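Local atomic coordinates of nitrophorin Cim l NP (Cimex lectularius, PDB entry 2IMQ), a protein that carries nitric oxide on a cysteine-ligated heme and delivers it to the victim during feeding, causing vasodilation. Residues I105-D110 against D151-Y156; N145-Y150 against N173-T178; G194-D199 against P239-R244; G212-Q217 against A245-G250. All coordinates share one frame; numbering follows the deposited sequence. Where two conformers were deposited one is given.

Contacts 1, 3 and 4 each use an outermost strand of the five-stranded sheet of this beta-sandwich, away from the heme site; contact 2 joins two loops. Contact 1 packs a loop on strand 103-108 at one side of the sheet; contacts 3 and 4 share strand 243-248 at the other, where Arg-244 meets Glu-215. The centre of contact 2 is about 11 Å from that of contact 3 and about 17 Å from those of contacts 1 and 4. Along the chain, contacts 1 and 2 interlock, then contacts 3 and 4 do the same. Asp-155 of contact 1 is probably hydrogen-bonded to Tyr-150 of contact 2 and to Trp-213 of contact 4, while Glu-177 of contact 2 meets Phe-198 of contact 3.

Contact 1 (I105-D110 against D151-Y156); sequences IIVTVD and DTRLDY
Asp-151 OD1 takes two hydrogen bonds from Arg-153, and the group held in this way is the one that Val-107 packs against. The backbone N of Arg-153 donates to the anti lone pair of Asp-151 OD1 at 3.0 Å, on the side away from OD2. Arg-153 NE comes to the syn side of Asp-151 OD1 at 2.9 Å, and Arg-153 NH2 reaches Asp-151 OD2 at 3.0 Å from above the carboxylate plane. Both oxygens lie close to the guanidinium plane, making a side-on salt bridge; the bend at chi3 (-77°) turns NE back toward the aspartate. The bond to the backbone N closes an Asx turn, which leads into the 3-10 segment 152-154. This stretch belongs to the loop between strands 127-135 and 165-169, and it lies against 103-108, an outermost strand of the smaller sheet of the sandwich.

No hydrogen bond crosses between the segments; the strand meets the loop with methyl groups. Val-107 CG1, anti to its backbone N (chi1 170°), sits over the centre of the guanidinium, 3.5 Å from Arg-153 CZ. The other branch, Val-107 CG2, meets Leu-154 CD2 at 3.7 Å. Further along, Val-109 CG1 faces the carboxylate tip to tip, 3.7 Å from Asp-151 OD2, and also touches Arg-153 NH2. At the opposite end Ile-105 and Tyr-156 meet tip to tip, with Ile-105 CG1 3.6 Å from Tyr-156 OH. Val-119 of the adjacent strand touches Ile-105, Leu-154 and Tyr-156 alike.

Contact 2 (N145-Y150 against N173-T178); sequences NTKYAY and NVRVET
Lys-147 keeps its chain extended as far as CE and then bends at chi4 (101°), which swings NZ onto the main chain of Asn-173. Asn-173 has CG anti to its own backbone N (chi1 -151°), and the two side chains cross at about a right angle. The exchange is reciprocal: each side chain donates to the other residue's carbonyl. Lys-147 NZ binds Asn-173 O at 2.8 Å, and Asn-173 ND2 gives Lys-147 O a nearly straight bond of 2.9 Å (168° at the hydrogen). A water adds a third link, accepting from Lys-147 NZ at 2.7 Å and donating a longer bond to Asn-173 OD1.

Tyr-148 holds Lys-147 CG over one face, toward the rim. Its ring has Asn-173 O near its plane at the edge, 3.6 Å from Tyr-148 CD2, and crosses Val-174 at about a right angle, CD2 lying 3.7 Å from Val-174 CG2. An ST turn at Thr-146 precedes the tyrosine, and an inverse gamma turn centred on Ala-149 follows it.

Asp-171, Asn-173 and Arg-175 fall in a Gly-Asp-Leu-Asn-Val-Arg run that resembles a signature of the inositol polyphosphate 5-phosphatases, relatives of this protein. The guanidinium of Arg-175 is salt-bridged to Asp-171, and it is the aliphatic part of the side chain that comes near the lysine, Arg-175 CG lying 3.8 Å from Lys-147 NZ. Lys-147 NZ is met by three neutral oxygens: Asn-173 O, the water and Gln-200 OE1. Arg-175 NE is 5.6 Å from Lys-147 NZ, but the salt bridge to Asp-171 and these oxygens probably temper the repulsion.

Contact 3 (G194-D199 against P239-R244); sequences GLMAFD and PSWTDR
Met-196 lies over one face of the Trp-241 indole, its thioether crossing the ring obliquely. In the conformer described, one of two modelled, CE stands above the centre of the Trp-241 six-membered ring, 3.5 Å from the centroid and only 8° off the normal, a CH-pi contact. Met-196 SD is over the same ring at 3.9 Å from its centroid, giving a Met-aromatic contact; the bend at chi2 (64°) places the sulfur there. Leu-195 crosses obliquely by the six-membered ring, with Leu-195 CD2 3.8 Å from Trp-241 CH2. Phe-220 O accepts from the indole NE1.

Asp-199 and Arg-244 point at each other tip to tip, their flat groups turned 60° apart. The grip is end-on: Arg-244 NH1 bonds Asp-199 OD1 at 2.9 Å, and NH2 bonds Asp-199 OD2 at 3.0 Å. The second bond lies in the guanidinium plane yet meets the carboxylate from above. Arg-244 NH1 also donates to Trp-241 O at 3.0 Å, and a water joins Trp-241 N to Asp-199 OD1.

The Pro-Ser-Trp-Thr-Asp-Arg run resembles a second 5-phosphatase signature. Asp-199 OD2 additionally caps Leu-201 N at the start of helix 201-206. The buried guanidinium is met by two carboxylates, Asp-199 at NH1 and NH2 and Glu-215 in a salt bridge at NE, which probably offset its charge within the core.

Contact 4 (G212-Q217 against A245-G250); sequences GWTEPQ and ALYKSG
Trp-213 carries Lys-248 on one face of its indole: Lys-248 CD stands 3.8 Å from the centroid of the five-membered ring, 6° off the normal, a CH-pi contact. The extended lysine crosses the ring at about a right angle and sends NZ on to Ser-157 and Asp-211. Leu-246 C and Tyr-247 N lie at the indole edge, and Trp-168 packs edge-to-face with it. Tyr-247 has Thr-214 over one face, with CB 4.0 Å from the ring centroid, and Pro-216 N at its edge. Tyr-247 CG lies between its own N and carbonyl carbon (chi1 65°), a placing from which the ring can turn back to Thr-214.

The backbones join through two bonds, Thr-214 N to Tyr-247 O and Tyr-247 N to Thr-214 O, both 2.9 Å. A water donates to Gly-212 O and Tyr-247 O and accepts from Thr-214 OG1. Pairing stops at Pro-216, which has no N-H; its CD sits 3.2 Å from Ala-245 O, a buried oxygen left without a hydrogen-bond partner. Thr-214 and Tyr-247 thus form a single antiparallel bridge, a hydrogen-bonded pair that joins the well-skewed loop 212-217 to strand 243-248, outermost in the five-stranded sheet of the DNase I-like sandwich.

Contact 1 (I105-D110 against D151-Y156)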
loop_
_atom_site.group_PDB
_atom_site.type_symbol
_atom_site.label_atom_id
_atom_site.label_comp_id
_atom_site.label_asym_id
_atom_site.label_seq_id
_atom_site.Cartn_x
_atom_site.Cartn_y
_atom_site.Cartn_z
ATOM N N ILE A 105 5.532 -7.375 -12.730
ATOM C CA ILE A 105 6.929 -7.630 -12.549
ATOM C C ILE A 105 7.254 -7.716 -11.063
ATOM O O ILE A 105 6.576 -7.131 -10.210
ATOM C CB ILE A 105 7.832 -6.515 -13.209
ATOM C CG1 ILE A 105 7.666 -5.175 -12.499
ATOM C CG2 ILE A 105 7.608 -6.450 -14.759
ATOM C CD1 ILE A 105 8.908 -4.344 -12.511
ATOM N N ILE A 106 8.266 -8.489 -10.768
ATOM C CA ILE A 106 8.842 -8.536 -9.458
ATOM C C ILE A 106 10.273 -8.056 -9.612
ATOM O O ILE A 106 11.002 -8.496 -10.533
ATOM C CB ILE A 106 8.823 -9.979 -8.920
ATOM C CG1 ILE A 106 7.399 -10.476 -8.724
ATOM C CG2 ILE A 106 9.488 -10.045 -7.607
ATOM C CD1 ILE A 106 7.277 -11.917 -8.305
ATOM N N VAL A 107 10.698 -7.211 -8.671
ATOM C CA VAL A 107 12.056 -6.691 -8.624
ATOM C C VAL A 107 12.637 -7.133 -7.294
ATOM O O VAL A 107 12.039 -6.902 -6.223
ATOM C CB VAL A 107 12.130 -5.152 -8.721
ATOM C CG1 VAL A 107 13.549 -4.687 -8.410
ATOM C CG2 VAL A 107 11.690 -4.679 -10.101
ATOM N N THR A 108 13.819 -7.701 -7.290
ATOM C CA THR A 108 14.446 -7.992 -6.024
ATOM C C THR A 108 15.836 -7.430 -6.020
ATOM O O THR A 108 16.517 -7.432 -7.048
ATOM C CB THR A 108 14.381 -9.471 -5.683
ATOM O OG1 THR A 108 14.898 -10.244 -6.764
ATOM C CG2 THR A 108 12.922 -9.927 -5.567
ATOM N N VAL A 109 16.264 -6.945 -4.861
ATOM C CA VAL A 109 17.463 -6.144 -4.782
ATOM C C VAL A 109 18.586 -6.853 -4.012
ATOM O O VAL A 109 19.761 -6.442 -4.094
ATOM C CB VAL A 109 17.159 -4.737 -4.225
ATOM C CG1 VAL A 109 16.177 -3.983 -5.141
ATOM C CG2 VAL A 109 16.560 -4.822 -2.897
ATOM N N ASP A 110 18.248 -7.949 -3.323
ATOM C CA ASP A 110 19.202 -8.708 -2.511
ATOM C C ASP A 110 19.237 -10.196 -2.917
ATOM O O ASP A 110 18.274 -10.733 -3.457
ATOM C CB ASP A 110 18.839 -8.604 -1.017
ATOM C CG ASP A 110 17.411 -9.099 -0.706
ATOM O OD1 ASP A 110 16.491 -8.907 -1.537
ATOM O OD2 ASP A 110 17.124 -9.702 0.347
ATOM N N ASP A 151 12.797 1.883 -5.764
ATOM C CA ASP A 151 13.712 1.549 -6.820
ATOM C C ASP A 151 13.068 2.082 -8.090
ATOM O O ASP A 151 11.848 1.998 -8.293
ATOM C CB ASP A 151 13.845 0.028 -6.868
ATOM C CG ASP A 151 14.943 -0.466 -7.803
ATOM O OD1 ASP A 151 14.756 -0.370 -9.019
ATOM O OD2 ASP A 151 15.991 -0.969 -7.360
ATOM N N THR A 152 13.899 2.560 -9.013
ATOM C CA THR A 152 13.336 3.227 -10.211
ATOM C C THR A 152 12.608 2.214 -11.063
ATOM O O THR A 152 11.715 2.585 -11.785
ATOM C CB THR A 152 14.423 3.916 -11.022
ATOM O OG1 THR A 152 15.450 2.967 -11.256
ATOM C CG2 THR A 152 15.020 5.033 -10.250
ATOM N N ARG A 153 12.980 0.935 -10.988
ATOM C CA ARG A 153 12.320 -0.115 -11.753
ATOM C C ARG A 153 10.883 -0.351 -11.351
ATOM O O ARG A 153 10.117 -0.950 -12.072
ATOM C CB ARG A 153 13.073 -1.431 -11.605
ATOM C CG ARG A 153 14.481 -1.419 -12.261
ATOM C CD ARG A 153 15.231 -2.661 -11.923
ATOM N NE ARG A 153 15.763 -2.616 -10.557
ATOM C CZ ARG A 153 16.442 -3.604 -9.973
ATOM N NH1 ARG A 153 16.717 -4.709 -10.651
ATOM N NH2 ARG A 153 16.876 -3.482 -8.730
ATOM N N LEU A 154 10.516 0.132 -10.167
ATOM C CA LEU A 154 9.150 -0.018 -9.598
ATOM C C LEU A 154 8.284 1.196 -9.897
ATOM O O LEU A 154 7.080 1.200 -9.593
ATOM C CB LEU A 154 9.226 -0.274 -8.093
ATOM C CG LEU A 154 9.972 -1.514 -7.658
ATOM C CD1 LEU A 154 10.217 -1.483 -6.148
ATOM C CD2 LEU A 154 9.234 -2.768 -8.018
ATOM N N ASP A 155 8.866 2.207 -10.548
ATOM C CA ASP A 155 8.250 3.516 -10.714
ATOM C C ASP A 155 7.867 3.676 -12.184
ATOM O O ASP A 155 8.687 4.113 -13.038
ATOM C CB ASP A 155 9.211 4.625 -10.321
ATOM C CG ASP A 155 8.572 5.961 -10.294
ATOM O OD1 ASP A 155 7.512 6.168 -10.965
ATOM O OD2 ASP A 155 9.092 6.892 -9.646
ATOM N N TYR A 156 6.598 3.377 -12.484
ATOM C CA TYR A 156 6.088 3.399 -13.849
ATOM C C TYR A 156 5.699 4.793 -14.308
ATOM O O TYR A 156 5.104 4.967 -15.392
ATOM C CB TYR A 156 4.950 2.378 -13.999
ATOM C CG TYR A 156 5.395 0.970 -14.270
ATOM C CD1 TYR A 156 6.515 0.409 -13.695
ATOM C CD2 TYR A 156 4.636 0.169 -15.082
ATOM C CE1 TYR A 156 6.905 -0.887 -13.998
ATOM C CE2 TYR A 156 5.010 -1.114 -15.378
ATOM C CZ TYR A 156 6.139 -1.628 -14.847
ATOM O OH TYR A 156 6.547 -2.908 -15.103
#

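Contact 2 (N145-Y150 against N173-T178)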
loop_
_atom_site.group_PDB
_atom_site.type_symbol
_atom_site.label_atom_id
_atom_site.label_comp_id
_atom_site.label_asym_id
_atom_site.label_seq_id
_atom_site.Cartn_x
_atom_site.Cartn_y
_atom_site.Cartn_z
ATOM N N ASN A 145 21.374 3.937 -2.017
ATOM C CA ASN A 145 22.136 4.167 -0.783
ATOM C C ASN A 145 21.312 4.807 0.325
ATOM O O ASN A 145 21.873 5.488 1.178
ATOM C CB ASN A 145 23.456 4.907 -0.996
ATOM C CG ASN A 145 24.478 4.611 0.132
ATOM O OD1 ASN A 145 25.338 5.468 0.466
ATOM N ND2 ASN A 145 24.429 3.440 0.671
ATOM N N THR A 146 20.035 4.523 0.322
ATOM C CA THR A 146 19.143 4.846 1.424
ATOM C C THR A 146 18.420 3.609 1.883
ATOM O O THR A 146 18.436 2.566 1.253
ATOM C CB THR A 146 18.088 5.850 1.064
ATOM O OG1 THR A 146 17.007 5.230 0.320
ATOM C CG2 THR A 146 18.660 7.014 0.312
ATOM N N LYS A 147 17.702 3.729 2.996
ATOM C CA LYS A 147 16.934 2.650 3.538
ATOM C C LYS A 147 15.520 2.613 2.979
ATOM O O LYS A 147 14.744 1.754 3.356
ATOM C CB LYS A 147 16.845 2.756 5.043
ATOM C CG LYS A 147 15.938 3.880 5.538
ATOM C CD LYS A 147 15.910 4.057 7.043
ATOM C CE LYS A 147 15.090 5.275 7.391
ATOM N NZ LYS A 147 13.787 4.881 7.819
ATOM N N TYR A 148 15.177 3.572 2.127
ATOM C CA TYR A 148 13.775 3.714 1.712
ATOM C C TYR A 148 13.453 2.672 0.617
ATOM O O TYR A 148 14.262 2.330 -0.219
ATOM C CB TYR A 148 13.506 5.125 1.239
ATOM C CG TYR A 148 13.879 6.182 2.270
ATOM C CD1 TYR A 148 14.855 7.139 2.013
ATOM C CD2 TYR A 148 13.332 6.170 3.524
ATOM C CE1 TYR A 148 15.232 8.067 2.964
ATOM C CE2 TYR A 148 13.726 7.087 4.494
ATOM C CZ TYR A 148 14.643 8.037 4.212
ATOM O OH TYR A 148 15.027 8.897 5.189
ATOM N N ALA A 149 12.190 2.224 0.618
ATOM C CA ALA A 149 11.729 1.179 -0.271
ATOM C C ALA A 149 11.325 1.753 -1.632
ATOM O O ALA A 149 10.189 1.658 -2.082
ATOM C CB ALA A 149 10.617 0.388 0.370
ATOM N N TYR A 150 12.299 2.345 -2.290
ATOM C CA TYR A 150 12.168 2.872 -3.625
ATOM C C TYR A 150 13.204 2.198 -4.543
ATOM O O TYR A 150 14.349 1.967 -4.137
ATOM C CB TYR A 150 12.418 4.374 -3.683
ATOM C CG TYR A 150 12.204 4.978 -5.051
ATOM C CD1 TYR A 150 10.954 5.304 -5.456
ATOM C CD2 TYR A 150 13.264 5.211 -5.917
ATOM C CE1 TYR A 150 10.732 5.826 -6.706
ATOM C CE2 TYR A 150 13.064 5.740 -7.150
ATOM C CZ TYR A 150 11.798 6.085 -7.552
ATOM O OH TYR A 150 11.560 6.595 -8.819
ATOM N N ASN A 173 9.335 2.053 4.483
ATOM C CA ASN A 173 10.487 2.145 5.366
ATOM C C ASN A 173 10.866 3.565 5.655
ATOM O O ASN A 173 11.986 3.893 5.938
ATOM C CB ASN A 173 11.704 1.299 4.926
ATOM C CG ASN A 173 12.499 0.880 6.099
ATOM O OD1 ASN A 173 11.929 0.622 7.167
ATOM N ND2 ASN A 173 13.811 0.807 5.926
ATOM N N VAL A 174 9.872 4.432 5.578
ATOM C CA VAL A 174 9.926 5.849 5.960
ATOM C C VAL A 174 9.440 5.952 7.438
ATOM O O VAL A 174 8.380 5.433 7.751
ATOM C CB VAL A 174 9.030 6.708 5.029
ATOM C CG1 VAL A 174 8.846 8.073 5.576
ATOM C CG2 VAL A 174 9.645 6.757 3.648
ATOM N N ARG A 175 10.206 6.663 8.239
ATOM C CA ARG A 175 9.895 6.780 9.668
ATOM C C ARG A 175 9.936 8.246 10.100
ATOM O O ARG A 175 10.252 9.120 9.317
ATOM C CB ARG A 175 10.841 5.929 10.497
ATOM C CG ARG A 175 10.831 4.431 10.119
ATOM C CD ARG A 175 9.531 3.798 10.539
ATOM N NE ARG A 175 9.448 2.363 10.351
ATOM C CZ ARG A 175 8.895 1.778 9.297
ATOM N NH1 ARG A 175 8.435 2.501 8.280
ATOM N NH2 ARG A 175 8.819 0.471 9.246
ATOM N N VAL A 176 9.572 8.464 11.354
ATOM C CA VAL A 176 9.615 9.784 11.931
ATOM C C VAL A 176 10.946 9.948 12.624
ATOM O O VAL A 176 11.248 9.220 13.576
ATOM C CB VAL A 176 8.423 9.934 12.897
ATOM C CG1 VAL A 176 8.550 11.155 13.794
ATOM C CG2 VAL A 176 7.088 10.029 12.138
ATOM N N GLU A 177 11.717 10.918 12.177
ATOM C CA GLU A 177 13.063 11.132 12.641
ATOM C C GLU A 177 13.075 12.188 13.760
ATOM O O GLU A 177 13.509 13.307 13.582
ATOM C CB GLU A 177 13.929 11.544 11.458
ATOM C CG GLU A 177 15.409 11.441 11.767
ATOM C CD GLU A 177 16.318 11.606 10.594
ATOM O OE1 GLU A 177 15.908 11.288 9.458
ATOM O OE2 GLU A 177 17.483 12.030 10.856
ATOM N N THR A 178 12.624 11.781 14.927
ATOM C CA THR A 178 12.800 12.512 16.165
ATOM C C THR A 178 12.753 11.508 17.285
ATOM O O THR A 178 12.550 10.311 17.092
ATOM C CB THR A 178 11.737 13.606 16.319
ATOM O OG1 THR A 178 12.056 14.466 17.415
ATOM C CG2 THR A 178 10.340 13.083 16.547
HETATM O O HOH W 1 13.477 2.585 9.252
#

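Contact 3 (G194-D199 against P239-R244)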
loop_
_atom_site.group_PDB
_atom_site.type_symbol
_atom_site.label_atom_id
_atom_site.label_comp_id
_atom_site.label_asym_id
_atom_site.label_seq_id
_atom_site.Cartn_x
_atom_site.Cartn_y
_atom_site.Cartn_z
ATOM N N GLY A 194 2.619 18.728 12.780
ATOM C CA GLY A 194 3.845 19.028 13.480
ATOM C C GLY A 194 4.735 17.821 13.539
ATOM O O GLY A 194 5.963 17.922 13.373
ATOM N N LEU A 195 4.172 16.661 13.782
ATOM C CA LEU A 195 4.950 15.421 13.815
ATOM C C LEU A 195 5.394 15.015 12.400
ATOM O O LEU A 195 6.524 14.545 12.183
ATOM C CB LEU A 195 4.193 14.314 14.533
ATOM C CG LEU A 195 4.979 13.017 14.763
ATOM C CD1 LEU A 195 6.238 13.294 15.500
ATOM C CD2 LEU A 195 4.149 12.025 15.425
ATOM N N MET A 196 4.520 15.246 11.439
ATOM C CA MET A 196 4.816 14.986 10.037
ATOM C C MET A 196 5.984 15.798 9.535
ATOM O O MET A 196 6.642 15.429 8.567
ATOM C CB MET A 196 3.574 15.220 9.159
ATOM C CG MET A 196 3.599 14.523 7.810
ATOM S SD MET A 196 3.612 12.707 8.117
ATOM C CE MET A 196 2.005 12.173 8.160
ATOM N N ALA A 197 6.305 16.908 10.188
ATOM C CA ALA A 197 7.498 17.681 9.842
ATOM C C ALA A 197 8.795 16.852 9.975
ATOM O O ALA A 197 9.741 17.109 9.282
ATOM C CB ALA A 197 7.583 18.946 10.623
ATOM N N PHE A 198 8.782 15.821 10.811
ATOM C CA PHE A 198 9.940 14.938 11.073
ATOM C C PHE A 198 9.881 13.658 10.240
ATOM O O PHE A 198 10.821 12.874 10.271
ATOM C CB PHE A 198 10.005 14.602 12.555
ATOM C CG PHE A 198 10.139 15.803 13.398
ATOM C CD1 PHE A 198 9.057 16.319 14.080
ATOM C CD2 PHE A 198 11.355 16.449 13.511
ATOM C CE1 PHE A 198 9.180 17.454 14.833
ATOM C CE2 PHE A 198 11.454 17.592 14.313
ATOM C CZ PHE A 198 10.375 18.076 14.937
ATOM N N ASP A 199 8.797 13.429 9.510
ATOM C CA ASP A 199 8.668 12.269 8.699
ATOM C C ASP A 199 9.664 12.326 7.537
ATOM O O ASP A 199 9.943 13.362 6.966
ATOM C CB ASP A 199 7.213 12.162 8.183
ATOM C CG ASP A 199 7.052 11.017 7.239
ATOM O OD1 ASP A 199 6.883 9.851 7.694
ATOM O OD2 ASP A 199 7.017 11.219 5.988
ATOM N N PRO A 239 7.016 6.635 17.385
ATOM C CA PRO A 239 5.798 6.494 16.608
ATOM C C PRO A 239 5.972 7.046 15.204
ATOM O O PRO A 239 6.452 8.157 14.999
ATOM C CB PRO A 239 4.766 7.333 17.418
ATOM C CG PRO A 239 5.220 7.207 18.846
ATOM C CD PRO A 239 6.752 7.214 18.713
ATOM N N SER A 240 5.531 6.255 14.224
ATOM C CA SER A 240 5.732 6.557 12.819
ATOM C C SER A 240 4.558 6.118 11.976
ATOM O O SER A 240 3.778 5.259 12.398
ATOM C CB SER A 240 7.000 5.847 12.283
ATOM O OG SER A 240 8.154 6.312 12.895
ATOM N N TRP A 241 4.514 6.679 10.766
ATOM C CA TRP A 241 3.587 6.279 9.724
ATOM C C TRP A 241 4.296 5.284 8.827
ATOM O O TRP A 241 5.162 5.658 8.024
ATOM C CB TRP A 241 3.107 7.488 8.978
ATOM C CG TRP A 241 2.163 8.323 9.805
ATOM C CD1 TRP A 241 0.838 8.131 9.985
ATOM C CD2 TRP A 241 2.496 9.524 10.515
ATOM N NE1 TRP A 241 0.341 9.111 10.806
ATOM C CE2 TRP A 241 1.334 9.991 11.118
ATOM C CE3 TRP A 241 3.686 10.224 10.732
ATOM C CZ2 TRP A 241 1.306 11.143 11.863
ATOM C CZ3 TRP A 241 3.654 11.378 11.489
ATOM C CH2 TRP A 241 2.458 11.805 12.050
ATOM N N THR A 242 3.933 4.037 8.978
ATOM C CA THR A 242 4.619 2.950 8.284
ATOM C C THR A 242 3.966 2.627 6.947
ATOM O O THR A 242 4.501 2.954 5.879
ATOM C CB THR A 242 4.789 1.787 9.202
ATOM O OG1 THR A 242 3.521 1.394 9.683
ATOM C CG2 THR A 242 5.623 2.176 10.367
ATOM N N ASP A 243 2.749 2.132 6.986
ATOM C CA ASP A 243 1.965 1.910 5.738
ATOM C C ASP A 243 1.540 3.244 5.143
ATOM O O ASP A 243 0.972 4.078 5.852
ATOM C CB ASP A 243 0.748 1.059 6.045
ATOM C CG ASP A 243 1.151 -0.391 6.240
ATOM O OD1 ASP A 243 1.380 -1.071 5.181
ATOM O OD2 ASP A 243 1.323 -0.939 7.363
ATOM N N ARG A 244 1.778 3.439 3.853
ATOM C CA ARG A 244 1.497 4.651 3.162
ATOM C C ARG A 244 0.850 4.323 1.847
ATOM O O ARG A 244 1.033 3.253 1.282
ATOM C CB ARG A 244 2.787 5.483 2.884
ATOM C CG ARG A 244 3.733 5.589 4.061
ATOM C CD ARG A 244 3.237 6.417 5.238
ATOM N NE ARG A 244 3.408 7.833 5.041
ATOM C CZ ARG A 244 4.462 8.526 5.432
ATOM N NH1 ARG A 244 5.467 7.944 6.091
ATOM N NH2 ARG A 244 4.528 9.823 5.131
HETATM O O HOH W 2 6.768 7.790 9.401
#

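Contact 4 (G212-Q217 against A245-G250)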
loop_
_atom_site.group_PDB
_atom_site.type_symbol
_atom_site.label_atom_id
_atom_site.label_comp_id
_atom_site.label_asym_id
_atom_site.label_seq_id
_atom_site.Cartn_x
_atom_site.Cartn_y
_atom_site.Cartn_z
ATOM N N GLY A 212 7.620 13.383 -7.396
ATOM C CA GLY A 212 6.324 13.680 -7.994
ATOM C C GLY A 212 5.138 12.877 -7.502
ATOM O O GLY A 212 4.037 13.051 -8.009
ATOM N N TRP A 213 5.379 11.989 -6.549
ATOM C CA TRP A 213 4.332 11.185 -5.958
ATOM C C TRP A 213 3.718 11.960 -4.822
ATOM O O TRP A 213 4.409 12.683 -4.087
ATOM C CB TRP A 213 4.881 9.878 -5.484
ATOM C CG TRP A 213 5.301 8.892 -6.543
ATOM C CD1 TRP A 213 6.482 8.872 -7.220
ATOM C CD2 TRP A 213 4.542 7.788 -7.016
ATOM N NE1 TRP A 213 6.489 7.844 -8.122
ATOM C CE2 TRP A 213 5.303 7.148 -7.998
ATOM C CE3 TRP A 213 3.290 7.263 -6.681
ATOM C CZ2 TRP A 213 4.883 5.993 -8.626
ATOM C CZ3 TRP A 213 2.831 6.159 -7.328
ATOM C CH2 TRP A 213 3.626 5.491 -8.281
ATOM N N THR A 214 2.418 11.816 -4.662
ATOM C CA THR A 214 1.719 12.582 -3.650
ATOM C C THR A 214 1.146 11.642 -2.655
ATOM O O THR A 214 0.585 10.635 -3.018
ATOM C CB THR A 214 0.616 13.391 -4.321
ATOM O OG1 THR A 214 1.180 14.215 -5.369
ATOM C CG2 THR A 214 -0.092 14.298 -3.356
ATOM N N GLU A 215 1.175 12.034 -1.390
ATOM C CA GLU A 215 0.444 11.325 -0.369
ATOM C C GLU A 215 -0.809 12.149 -0.003
ATOM O O GLU A 215 -0.747 13.361 0.121
ATOM C CB GLU A 215 1.305 11.176 0.885
ATOM C CG GLU A 215 0.674 10.282 1.920
ATOM C CD GLU A 215 1.535 9.997 3.122
ATOM O OE1 GLU A 215 2.532 10.744 3.360
ATOM O OE2 GLU A 215 1.249 8.981 3.832
ATOM N N PRO A 216 -1.956 11.512 0.133
ATOM C CA PRO A 216 -3.108 12.266 0.640
ATOM C C PRO A 216 -2.792 12.863 2.007
ATOM O O PRO A 216 -1.892 12.389 2.719
ATOM C CB PRO A 216 -4.173 11.199 0.790
ATOM C CG PRO A 216 -3.797 10.150 -0.149
ATOM C CD PRO A 216 -2.240 10.075 -0.008
ATOM N N GLN A 217 -3.514 13.929 2.377
ATOM C CA GLN A 217 -3.324 14.488 3.723
ATOM C C GLN A 217 -3.562 13.452 4.822
ATOM O O GLN A 217 -4.531 12.729 4.834
ATOM C CB GLN A 217 -4.274 15.665 3.985
ATOM C CG GLN A 217 -4.148 16.214 5.393
ATOM C CD GLN A 217 -5.065 17.347 5.782
ATOM O OE1 GLN A 217 -4.785 18.011 6.810
ATOM N NE2 GLN A 217 -6.153 17.572 5.020
ATOM N N ALA A 245 0.112 5.301 1.334
ATOM C CA ALA A 245 -0.396 5.274 -0.052
ATOM C C ALA A 245 0.021 6.519 -0.765
ATOM O O ALA A 245 -0.249 7.631 -0.297
ATOM C CB ALA A 245 -1.933 5.180 -0.056
ATOM N N LEU A 246 0.685 6.336 -1.889
ATOM C CA LEU A 246 1.127 7.431 -2.734
ATOM C C LEU A 246 0.451 7.255 -4.084
ATOM O O LEU A 246 0.169 6.149 -4.545
ATOM C CB LEU A 246 2.636 7.389 -2.965
ATOM C CG LEU A 246 3.485 7.380 -1.747
ATOM C CD1 LEU A 246 4.953 7.317 -2.165
ATOM C CD2 LEU A 246 3.189 8.558 -0.820
ATOM N N TYR A 247 0.199 8.380 -4.742
ATOM C CA TYR A 247 -0.420 8.366 -6.068
ATOM C C TYR A 247 0.211 9.352 -7.002
ATOM O O TYR A 247 0.787 10.334 -6.572
ATOM C CB TYR A 247 -1.918 8.678 -5.972
ATOM C CG TYR A 247 -2.304 10.043 -5.496
ATOM C CD1 TYR A 247 -2.593 11.089 -6.409
ATOM C CD2 TYR A 247 -2.394 10.351 -4.173
ATOM C CE1 TYR A 247 -2.966 12.371 -5.971
ATOM C CE2 TYR A 247 -2.797 11.611 -3.746
ATOM C CZ TYR A 247 -3.064 12.615 -4.624
ATOM O OH TYR A 247 -3.450 13.862 -4.113
ATOM N N LYS A 248 0.056 9.067 -8.293
ATOM C CA LYS A 248 0.587 9.934 -9.334
ATOM C C LYS A 248 -0.120 9.565 -10.611
ATOM O O LYS A 248 -0.543 8.438 -10.797
ATOM C CB LYS A 248 2.105 9.655 -9.532
ATOM C CG LYS A 248 2.927 10.635 -10.315
ATOM C CD LYS A 248 4.410 10.233 -10.223
ATOM C CE LYS A 248 5.220 11.191 -11.058
ATOM N NZ LYS A 248 6.625 10.949 -10.992
ATOM N N SER A 249 -0.089 10.501 -11.556
ATOM C CA SER A 249 -0.441 10.251 -12.962
ATOM C C SER A 249 0.727 10.605 -13.826
ATOM O O SER A 249 1.352 11.610 -13.617
ATOM C CB SER A 249 -1.611 11.106 -13.408
ATOM O OG SER A 249 -1.923 10.927 -14.816
ATOM N N GLY A 250 0.977 9.757 -14.809
ATOM C CA GLY A 250 1.969 10.034 -15.816
ATOM C C GLY A 250 1.469 10.912 -16.949
ATOM O O GLY A 250 2.264 11.324 -17.795
HETATM O O HOH W 3 1.354 12.896 -7.543
#